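Local coordinates for cell wall surface anchor family protein (Streptococcus agalactiae serogroup V, PDB 3TXA) that serves as the adhesive tip pilin (GBS104) of group B streptococcal pili and probably mediates attachment to host cells through its metal-binding von Willebrand factor A domain, at residues K153-L158 with T627-L632; L122-G127 with P665-R670; I556-K561 with Q609-N614. All blocks are in the same frame, centred on the assembly; numbering follows the deposited sequence.

Interaction 1 (K153-L158 with T627-L632); sequences KYKIEL and TYDVRL
Tyr154 and Val630 face each other as a hydrogen-bonded pair of an antiparallel beta-sheet, in which strand 153-158 runs beside strand 627-632 in the Ig-like part of the pilin. The short strand axes approach to 4.7 Å and run roughly antiparallel, and the bridges continue without a break from Lys153-Arg631 to Glu157-Thr627. Four backbone hydrogen bonds define the register: Tyr154 and Val630 exchange one pair, Ile156 and Tyr628 the other. The straightest is Val630 N to Tyr154 O, with an angle of 170° at the hydrogen.

Charged and polar groups occupy the face carrying Lys153, Lys155, Glu157, Thr627, Asp629 and Arg631. Lys155 sends CG anti to its backbone N (chi1 -174°) and then bends at its third and fourth torsions, turning NZ back to Asp629. Its salt bridge uses the syn lone pair of OD1, at 2.8 Å from Lys155 NZ to Asp629 OD1. Arg631 NH2 pairs with Glu557, while NE and NH1 grip Leu632 O, and Glu157 pairs with Lys142.

The face of Tyr154, Ile156, Tyr628 and Val630 is buried and largely apolar; the Tyr628 hydroxyl has a weak hydrogen bond to Asp550. The Ile156 side chain runs alongside the Tyr628 ring, with Ile156 CG2 3.4 Å from Tyr628 OH. Ile156 CG1 also packs on Val630 CG2 at 3.9 Å. Phe558 also meets the Tyr628 ring. The CH-pi contact places Ile156 CB 3.8 Å from the centroid of the Tyr628 ring, only 23° off its normal, displaced toward the rim.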
loop_
_atom_site.group_PDB
_atom_site.type_symbol
_atom_site.label_atom_id
_atom_site.label_comp_id
_atom_site.label_asym_id
_atom_site.label_seq_id
_atom_site.Cartn_x
_atom_site.Cartn_y
_atom_site.Cartn_z
ATOM N N LYS A 153 20.354 -19.946 42.147
ATOM C CA LYS A 153 18.998 -19.498 41.928
ATOM C C LYS A 153 18.941 -18.552 40.741
ATOM O O LYS A 153 19.536 -17.453 40.755
ATOM C CB LYS A 153 18.420 -18.852 43.193
ATOM C CG LYS A 153 18.284 -19.803 44.364
ATOM C CD LYS A 153 17.602 -19.127 45.527
ATOM C CE LYS A 153 17.713 -19.992 46.762
ATOM N NZ LYS A 153 16.825 -19.511 47.846
ATOM N N TYR A 154 18.213 -19.006 39.715
ATOM C CA TYR A 154 18.103 -18.293 38.455
ATOM C C TYR A 154 16.648 -18.016 38.065
ATOM O O TYR A 154 15.734 -18.709 38.522
ATOM C CB TYR A 154 18.815 -19.059 37.345
ATOM C CG TYR A 154 20.246 -19.474 37.647
ATOM C CD1 TYR A 154 20.536 -20.782 38.072
ATOM C CD2 TYR A 154 21.312 -18.576 37.481
ATOM C CE1 TYR A 154 21.847 -21.182 38.344
ATOM C CE2 TYR A 154 22.637 -18.966 37.741
ATOM C CZ TYR A 154 22.894 -20.269 38.175
ATOM O OH TYR A 154 24.185 -20.678 38.442
ATOM N N LYS A 155 16.472 -16.990 37.222
ATOM C CA LYS A 155 15.182 -16.540 36.738
ATOM C C LYS A 155 15.108 -16.793 35.240
ATOM O O LYS A 155 15.792 -16.122 34.457
ATOM C CB LYS A 155 15.024 -15.052 37.005
ATOM C CG LYS A 155 13.683 -14.476 36.677
ATOM C CD LYS A 155 13.592 -13.045 37.168
ATOM C CE LYS A 155 12.304 -12.806 37.946
ATOM N NZ LYS A 155 12.161 -13.708 39.147
ATOM N N ILE A 156 14.264 -17.753 34.849
ATOM C CA ILE A 156 14.038 -18.098 33.449
ATOM C C ILE A 156 13.039 -17.149 32.808
ATOM O O ILE A 156 12.019 -16.823 33.399
ATOM C CB ILE A 156 13.528 -19.560 33.296
ATOM C CG1 ILE A 156 14.432 -20.553 34.044
ATOM C CG2 ILE A 156 13.382 -19.948 31.830
ATOM C CD1 ILE A 156 15.895 -20.590 33.616
ATOM N N GLU A 157 13.356 -16.694 31.606
ATOM C CA GLU A 157 12.400 -15.974 30.783
ATOM C C GLU A 157 12.090 -16.782 29.508
ATOM O O GLU A 157 13.002 -17.313 28.849
ATOM C CB GLU A 157 12.893 -14.555 30.446
ATOM C CG GLU A 157 12.129 -13.877 29.303
ATOM C CD GLU A 157 12.525 -12.429 29.042
ATOM O OE1 GLU A 157 12.026 -11.541 29.774
ATOM O OE2 GLU A 157 13.291 -12.158 28.079
ATOM N N LEU A 158 10.798 -16.857 29.182
ATOM C CA LEU A 158 10.306 -17.556 28.014
ATOM C C LEU A 158 9.415 -16.579 27.260
ATOM O O LEU A 158 8.598 -15.890 27.877
ATOM C CB LEU A 158 9.490 -18.761 28.464
ATOM C CG LEU A 158 9.493 -20.003 27.592
ATOM C CD1 LEU A 158 10.117 -21.170 28.345
ATOM C CD2 LEU A 158 8.098 -20.349 27.246
ATOM N N THR A 627 8.065 -15.346 33.007
ATOM C CA THR A 627 9.212 -15.534 33.913
ATOM C C THR A 627 8.798 -16.392 35.105
ATOM O O THR A 627 7.645 -16.298 35.595
ATOM C CB THR A 627 9.849 -14.178 34.420
ATOM O OG1 THR A 627 8.906 -13.461 35.217
ATOM C CG2 THR A 627 10.231 -13.276 33.289
ATOM N N TYR A 628 9.745 -17.208 35.562
ATOM C CA TYR A 628 9.599 -17.992 36.779
ATOM C C TYR A 628 10.965 -18.236 37.431
ATOM O O TYR A 628 11.973 -17.878 36.844
ATOM C CB TYR A 628 8.910 -19.298 36.462
ATOM C CG TYR A 628 9.640 -20.180 35.484
ATOM C CD1 TYR A 628 10.512 -21.163 35.918
ATOM C CD2 TYR A 628 9.430 -20.056 34.122
ATOM C CE1 TYR A 628 11.160 -21.996 35.015
ATOM C CE2 TYR A 628 10.061 -20.873 33.218
ATOM C CZ TYR A 628 10.928 -21.846 33.664
ATOM O OH TYR A 628 11.571 -22.657 32.753
ATOM N N ASP A 629 11.013 -18.834 38.624
ATOM C CA ASP A 629 12.306 -19.102 39.286
ATOM C C ASP A 629 12.673 -20.597 39.387
ATOM O O ASP A 629 11.791 -21.460 39.521
ATOM C CB ASP A 629 12.366 -18.430 40.659
ATOM C CG ASP A 629 12.294 -16.898 40.574
ATOM O OD1 ASP A 629 12.893 -16.318 39.640
ATOM O OD2 ASP A 629 11.637 -16.261 41.437
ATOM N N VAL A 630 13.970 -20.901 39.302
ATOM C CA VAL A 630 14.459 -22.279 39.443
ATOM C C VAL A 630 15.678 -22.360 40.363
ATOM O O VAL A 630 16.366 -21.370 40.594
ATOM C CB VAL A 630 14.810 -22.937 38.078
ATOM C CG1 VAL A 630 13.579 -23.154 37.239
ATOM C CG2 VAL A 630 15.781 -22.089 37.310
ATOM N N ARG A 631 15.933 -23.553 40.880
ATOM C CA ARG A 631 17.113 -23.829 41.692
ATOM C C ARG A 631 17.689 -25.171 41.261
ATOM O O ARG A 631 16.944 -26.116 40.965
ATOM C CB ARG A 631 16.751 -23.907 43.181
ATOM C CG ARG A 631 17.857 -23.464 44.154
ATOM C CD ARG A 631 17.749 -24.176 45.488
ATOM N NE ARG A 631 18.255 -25.550 45.368
ATOM C CZ ARG A 631 17.865 -26.589 46.111
ATOM N NH1 ARG A 631 18.394 -27.796 45.903
ATOM N NH2 ARG A 631 16.941 -26.432 47.054
ATOM N N LEU A 632 19.017 -25.249 41.224
ATOM C CA LEU A 632 19.692 -26.494 40.901
ATOM C C LEU A 632 19.639 -27.421 42.102
ATOM O O LEU A 632 20.007 -27.031 43.208
ATOM C CB LEU A 632 21.122 -26.219 40.471
ATOM C CG LEU A 632 22.009 -27.431 40.201
ATOM C CD1 LEU A 632 22.521 -27.465 38.769
ATOM C CD2 LEU A 632 23.146 -27.402 41.206
#

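Interaction 2 (L122-G127 with P665-R670); sequences LNPING and PIPKIR
Leu122 and Lys668 form one antiparallel hydrogen-bonded pair, their CA atoms 5.3 Å apart and the touching parts of the two segments 162° apart in direction. Both bonds of the pair are made: Leu122 N to Lys668 O at 2.9 Å, and Lys668 N to Leu122 O at 3.1 Å. The pairing joins strand 121-124 to the short strand 668-669, two neighbours in a five-stranded antiparallel sheet that also includes strands 104-109 and 642-643.

Past this bridge, prolines carry the contact. Pro124 and Pro665 meet with their side chains at about a right angle, and Pro124 CG comes to 3.5 Å from Pro665 CB. Ile125 extends the apolar patch, its terminal CD1 lying 4.2 Å from Pro665 CG. On the bridge side, Pro667 is set against the backbone of Leu122: Pro667 CB is 3.4 Å from Leu122 O, the same carbonyl that accepts from Lys668 N.

Asn123 crosses Pro667 obliquely, bringing OD1 to 3.8 Å from Pro667 CB. Its main polar partner lies elsewhere, since OD1 accepts a hydrogen bond from Ile143 N of strand 137-146, a strand that also packs against Pro667 and Ile669. The side chain of Asn123 therefore ties this sheet to the one facing it.

A proline nitrogen has no hydrogen, so none of the three prolines can donate a backbone hydrogen bond, though their carbonyls can accept, as in the Pro667 bond with Thr644. The contact therefore changes in kind along its length, from paired peptide groups at Leu122 and Lys668 to ring packing around Pro124 and Pro665.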
loop_
_atom_site.group_PDB
_atom_site.type_symbol
_atom_site.label_atom_id
_atom_site.label_comp_id
_atom_site.label_asym_id
_atom_site.label_seq_id
_atom_site.Cartn_x
_atom_site.Cartn_y
_atom_site.Cartn_z
ATOM N N LEU A 122 24.951 -20.851 31.159
ATOM C CA LEU A 122 25.054 -20.634 29.717
ATOM C C LEU A 122 23.708 -20.409 29.038
ATOM O O LEU A 122 22.819 -21.248 29.137
ATOM C CB LEU A 122 25.724 -21.837 29.051
ATOM C CG LEU A 122 27.120 -22.288 29.466
ATOM C CD1 LEU A 122 27.550 -23.446 28.580
ATOM C CD2 LEU A 122 28.121 -21.153 29.380
ATOM N N ASN A 123 23.585 -19.290 28.330
ATOM C CA ASN A 123 22.396 -18.974 27.551
ATOM C C ASN A 123 22.552 -19.354 26.075
ATOM O O ASN A 123 23.671 -19.429 25.576
ATOM C CB ASN A 123 22.059 -17.489 27.679
ATOM C CG ASN A 123 21.076 -17.200 28.792
ATOM O OD1 ASN A 123 20.308 -18.055 29.213
ATOM N ND2 ASN A 123 21.087 -15.976 29.262
ATOM N N PRO A 124 21.433 -19.606 25.370
ATOM C CA PRO A 124 21.526 -19.940 23.953
ATOM C C PRO A 124 21.410 -18.733 23.035
ATOM O O PRO A 124 20.957 -17.674 23.472
ATOM C CB PRO A 124 20.332 -20.872 23.741
ATOM C CG PRO A 124 19.325 -20.411 24.720
ATOM C CD PRO A 124 20.089 -19.897 25.909
ATOM N N ILE A 125 21.808 -18.934 21.773
ATOM C CA ILE A 125 21.821 -17.920 20.688
ATOM C C ILE A 125 22.724 -16.692 20.974
ATOM O O ILE A 125 23.948 -16.824 20.920
ATOM C CB ILE A 125 20.385 -17.599 20.145
ATOM C CG1 ILE A 125 19.655 -18.903 19.812
ATOM C CG2 ILE A 125 20.451 -16.709 18.890
ATOM C CD1 ILE A 125 18.195 -18.747 19.541
ATOM N N ASN A 126 22.148 -15.523 21.270
ATOM C CA ASN A 126 22.949 -14.338 21.634
ATOM C C ASN A 126 22.843 -13.966 23.129
ATOM O O ASN A 126 22.050 -14.566 23.866
ATOM C CB ASN A 126 22.643 -13.138 20.713
ATOM C CG ASN A 126 21.150 -12.817 20.620
ATOM O OD1 ASN A 126 20.537 -12.355 21.587
ATOM N ND2 ASN A 126 20.567 -13.033 19.438
ATOM N N GLY A 127 23.651 -12.997 23.575
ATOM C CA GLY A 127 23.575 -12.499 24.956
ATOM C C GLY A 127 22.552 -11.377 25.108
ATOM O O GLY A 127 22.431 -10.771 26.181
ATOM N N PRO A 665 15.070 -23.165 22.585
ATOM C CA PRO A 665 16.411 -23.435 23.068
ATOM C C PRO A 665 16.408 -23.523 24.607
ATOM O O PRO A 665 15.552 -22.934 25.255
ATOM C CB PRO A 665 17.208 -22.227 22.571
ATOM C CG PRO A 665 16.209 -21.122 22.443
ATOM C CD PRO A 665 14.882 -21.757 22.177
ATOM N N ILE A 666 17.357 -24.251 25.180
ATOM C CA ILE A 666 17.375 -24.513 26.614
ATOM C C ILE A 666 18.723 -24.091 27.198
ATOM O O ILE A 666 19.748 -24.567 26.728
ATOM C CB ILE A 666 17.135 -26.018 26.875
ATOM C CG1 ILE A 666 15.761 -26.443 26.325
ATOM C CG2 ILE A 666 17.290 -26.341 28.358
ATOM C CD1 ILE A 666 15.632 -27.931 25.996
ATOM N N PRO A 667 18.729 -23.178 28.201
ATOM C CA PRO A 667 19.952 -22.854 28.945
ATOM C C PRO A 667 20.461 -24.019 29.791
ATOM O O PRO A 667 19.797 -25.058 29.895
ATOM C CB PRO A 667 19.529 -21.700 29.857
ATOM C CG PRO A 667 18.088 -21.701 29.857
ATOM C CD PRO A 667 17.645 -22.244 28.544
ATOM N N LYS A 668 21.650 -23.848 30.367
ATOM C CA LYS A 668 22.285 -24.887 31.184
ATOM C C LYS A 668 22.996 -24.226 32.352
ATOM O O LYS A 668 23.490 -23.106 32.207
ATOM C CB LYS A 668 23.301 -25.708 30.369
ATOM C CG LYS A 668 22.799 -26.300 29.053
ATOM C CD LYS A 668 23.736 -27.381 28.504
ATOM C CE LYS A 668 23.257 -27.806 27.120
ATOM N NZ LYS A 668 23.577 -29.222 26.770
ATOM N N ILE A 669 23.045 -24.914 33.494
ATOM C CA ILE A 669 23.728 -24.404 34.697
ATOM C C ILE A 669 24.577 -25.472 35.379
ATOM O O ILE A 669 24.312 -26.670 35.208
ATOM C CB ILE A 669 22.741 -23.849 35.745
ATOM C CG1 ILE A 669 21.609 -24.839 35.996
ATOM C CG2 ILE A 669 22.183 -22.504 35.309
ATOM C CD1 ILE A 669 20.795 -24.504 37.194
ATOM N N ARG A 670 25.583 -25.033 36.150
ATOM C CA ARG A 670 26.449 -25.933 36.947
ATOM C C ARG A 670 27.115 -25.244 38.140
ATOM O O ARG A 670 27.426 -24.052 38.053
ATOM C CB ARG A 670 27.529 -26.584 36.077
ATOM C CG ARG A 670 28.604 -25.653 35.556
ATOM C CD ARG A 670 29.945 -26.390 35.516
ATOM N NE ARG A 670 30.888 -25.884 34.510
ATOM C CZ ARG A 670 31.548 -24.725 34.595
ATOM N NH1 ARG A 670 32.373 -24.371 33.619
ATOM N NH2 ARG A 670 31.378 -23.912 35.634
#

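Interaction 3 (I556-K561 with Q609-N614); sequences IEFQLK and QTIKIN
Gln609 reaches across to the backbone of strand 556-558 with its carboxamide, and both ends of that group find a partner. Beyond CG the chain is extended, which carries the amide to the peptide groups flanking Glu557. Phe558 N donates to Gln609 OE1 at 2.9 Å in a nearly straight bond, 169° at the hydrogen, although the donor is tilted from the plane of the amide carbonyl. The return bond, Gln609 NE2 to Ile556 O at 3.1 Å, is weak, bent to 134°. One side chain thus takes the place of a peptide edge, with an acceptor and a donor set against a strand that stands well back: the nearest CA atoms across the segments, of Phe558 and Gln609, are 6.8 Å apart. The strong bond, helped by the weak one, probably limits rotation of the amide.

Phe558 and Ile611 stand at about a right angle to each other. The CG of Phe558 is anti to the backbone N (chi1 -175°), directing the ring toward the other segment, where Phe558 CE1 lies 3.8 Å from Ile611 CD1. That methyl approaches the ring obliquely and is equally near CZ. Within the same segment, Leu560 CD2 lies at the edge of the ring, in its plane. Tyr604 also meets the Phe558 ring, adding an aromatic neighbour.

Behind the amide grip, Gln609 has a left-handed backbone, and Gln609 and Thr610 together lie opposite the single residue Asp605. This is a G1 beta bulge, at the start of strand 610-618 in the Ig-like domain, and here its first residue links two different sheets.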
loop_
_atom_site.group_PDB
_atom_site.type_symbol
_atom_site.label_atom_id
_atom_site.label_comp_id
_atom_site.label_asym_id
_atom_site.label_seq_id
_atom_site.Cartn_x
_atom_site.Cartn_y
_atom_site.Cartn_z
ATOM N N ILE A 556 16.717 -30.041 38.184
ATOM C CA ILE A 556 16.135 -28.717 38.383
ATOM C C ILE A 556 14.885 -28.767 39.232
ATOM O O ILE A 556 14.047 -29.668 39.080
ATOM C CB ILE A 556 15.860 -27.987 37.065
ATOM C CG1 ILE A 556 17.111 -27.977 36.180
ATOM C CG2 ILE A 556 15.416 -26.562 37.347
ATOM C CD1 ILE A 556 18.166 -27.021 36.621
ATOM N N GLU A 557 14.813 -27.792 40.138
ATOM C CA GLU A 557 13.724 -27.627 41.078
ATOM C C GLU A 557 13.012 -26.332 40.692
ATOM O O GLU A 557 13.626 -25.265 40.658
ATOM C CB GLU A 557 14.297 -27.546 42.502
ATOM C CG GLU A 557 13.297 -27.460 43.691
ATOM C CD GLU A 557 14.007 -27.182 45.045
ATOM O OE1 GLU A 557 14.801 -28.030 45.498
ATOM O OE2 GLU A 557 13.788 -26.108 45.657
ATOM N N PHE A 558 11.729 -26.432 40.359
ATOM C CA PHE A 558 10.936 -25.249 40.123
ATOM C C PHE A 558 10.802 -24.597 41.488
ATOM O O PHE A 558 10.634 -25.299 42.481
ATOM C CB PHE A 558 9.579 -25.621 39.538
ATOM C CG PHE A 558 8.731 -24.431 39.141
ATOM C CD1 PHE A 558 8.839 -23.879 37.887
ATOM C CD2 PHE A 558 7.798 -23.882 40.026
ATOM C CE1 PHE A 558 8.051 -22.791 37.545
ATOM C CE2 PHE A 558 7.027 -22.793 39.682
ATOM C CZ PHE A 558 7.156 -22.250 38.452
ATOM N N GLN A 559 10.906 -23.272 41.555
ATOM C CA GLN A 559 10.790 -22.585 42.850
ATOM C C GLN A 559 9.377 -22.239 43.171
ATOM O O GLN A 559 8.700 -21.594 42.397
ATOM C CB GLN A 559 11.697 -21.351 42.958
ATOM C CG GLN A 559 13.181 -21.710 42.963
ATOM C CD GLN A 559 13.568 -22.582 44.158
ATOM O OE1 GLN A 559 13.830 -22.069 45.262
ATOM N NE2 GLN A 559 13.612 -23.903 43.944
ATOM N N LEU A 560 8.936 -22.696 44.321
ATOM C CA LEU A 560 7.638 -22.345 44.821
ATOM C C LEU A 560 7.862 -21.449 46.036
ATOM O O LEU A 560 8.720 -21.733 46.864
ATOM C CB LEU A 560 6.855 -23.606 45.192
ATOM C CG LEU A 560 6.689 -24.680 44.112
ATOM C CD1 LEU A 560 6.182 -25.990 44.682
ATOM C CD2 LEU A 560 5.727 -24.194 43.090
ATOM N N LYS A 561 7.097 -20.371 46.153
ATOM C CA LYS A 561 7.333 -19.398 47.215
ATOM C C LYS A 561 7.132 -19.994 48.607
ATOM O O LYS A 561 7.778 -19.548 49.539
ATOM C CB LYS A 561 6.494 -18.121 47.011
ATOM C CG LYS A 561 7.210 -17.040 46.223
ATOM C CD LYS A 561 6.344 -15.820 45.975
ATOM C CE LYS A 561 5.885 -15.099 47.315
ATOM N NZ LYS A 561 5.044 -13.857 47.078
ATOM N N GLN A 609 6.911 -31.682 37.119
ATOM C CA GLN A 609 7.461 -30.358 37.278
ATOM C C GLN A 609 7.383 -29.599 35.949
ATOM O O GLN A 609 8.396 -29.144 35.429
ATOM C CB GLN A 609 8.912 -30.445 37.775
ATOM C CG GLN A 609 9.066 -30.576 39.292
ATOM C CD GLN A 609 10.493 -30.271 39.762
ATOM O OE1 GLN A 609 10.749 -29.212 40.350
ATOM N NE2 GLN A 609 11.430 -31.200 39.494
ATOM N N THR A 610 6.192 -29.468 35.388
ATOM C CA THR A 610 6.062 -28.855 34.069
ATOM C C THR A 610 5.150 -27.668 34.136
ATOM O O THR A 610 4.025 -27.781 34.612
ATOM C CB THR A 610 5.504 -29.857 33.032
ATOM O OG1 THR A 610 6.414 -30.962 32.913
ATOM C CG2 THR A 610 5.295 -29.203 31.672
ATOM N N ILE A 611 5.639 -26.532 33.659
ATOM C CA ILE A 611 4.847 -25.321 33.626
ATOM C C ILE A 611 4.290 -25.165 32.219
ATOM O O ILE A 611 5.009 -25.383 31.253
ATOM C CB ILE A 611 5.672 -24.092 34.097
ATOM C CG1 ILE A 611 4.795 -22.849 34.182
ATOM C CG2 ILE A 611 6.905 -23.841 33.227
ATOM C CD1 ILE A 611 5.345 -21.790 35.125
ATOM N N LYS A 612 3.017 -24.808 32.090
ATOM C CA LYS A 612 2.411 -24.742 30.773
ATOM C C LYS A 612 1.643 -23.462 30.529
ATOM O O LYS A 612 0.910 -22.986 31.415
ATOM C CB LYS A 612 1.447 -25.908 30.585
ATOM C CG LYS A 612 2.061 -27.277 30.869
ATOM C CD LYS A 612 1.017 -28.400 30.861
ATOM C CE LYS A 612 0.715 -28.851 29.417
ATOM N NZ LYS A 612 0.048 -27.764 28.607
ATOM N N ILE A 613 1.783 -22.920 29.317
ATOM C CA ILE A 613 0.925 -21.822 28.883
ATOM C C ILE A 613 -0.106 -22.404 27.923
ATOM O O ILE A 613 0.260 -23.088 26.951
ATOM C CB ILE A 613 1.706 -20.687 28.160
ATOM C CG1 ILE A 613 2.928 -20.239 28.968
ATOM C CG2 ILE A 613 0.772 -19.516 27.869
ATOM C CD1 ILE A 613 3.824 -19.262 28.269
ATOM N N ASN A 614 -1.378 -22.120 28.178
ATOM C CA ASN A 614 -2.461 -22.668 27.391
ATOM C C ASN A 614 -3.271 -21.589 26.741
ATOM O O ASN A 614 -3.565 -20.573 27.377
ATOM C CB ASN A 614 -3.418 -23.437 28.299
ATOM C CG ASN A 614 -2.719 -24.444 29.154
ATOM O OD1 ASN A 614 -2.146 -25.417 28.643
ATOM N ND2 ASN A 614 -2.735 -24.212 30.483
#

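All three contacts lie in the Ig-like end of the chain, more than 40 Å from its centre. Interactions 1 and 3 are 9 Å apart between centres, 1 and 2 are 12 Å, and 2 and 3 are 18 Å, placing interaction 1 in the middle. Along the chain they nest: 556-561/609-614 falls inside the loop closed by interaction 1, itself inside that closed by interaction 2. Strand 623-632 pairs with both 153-168 and 556-558, joining 1 to 3, while Ile669 packs on Tyr154, Leu632 and Ile556. Interactions 1 and 2 pair parts 469 and 538 residues apart; the parallel von Willebrand A sheet (strands 175-182 to 516-519) lies between in sequence, consistent with a domain insertion.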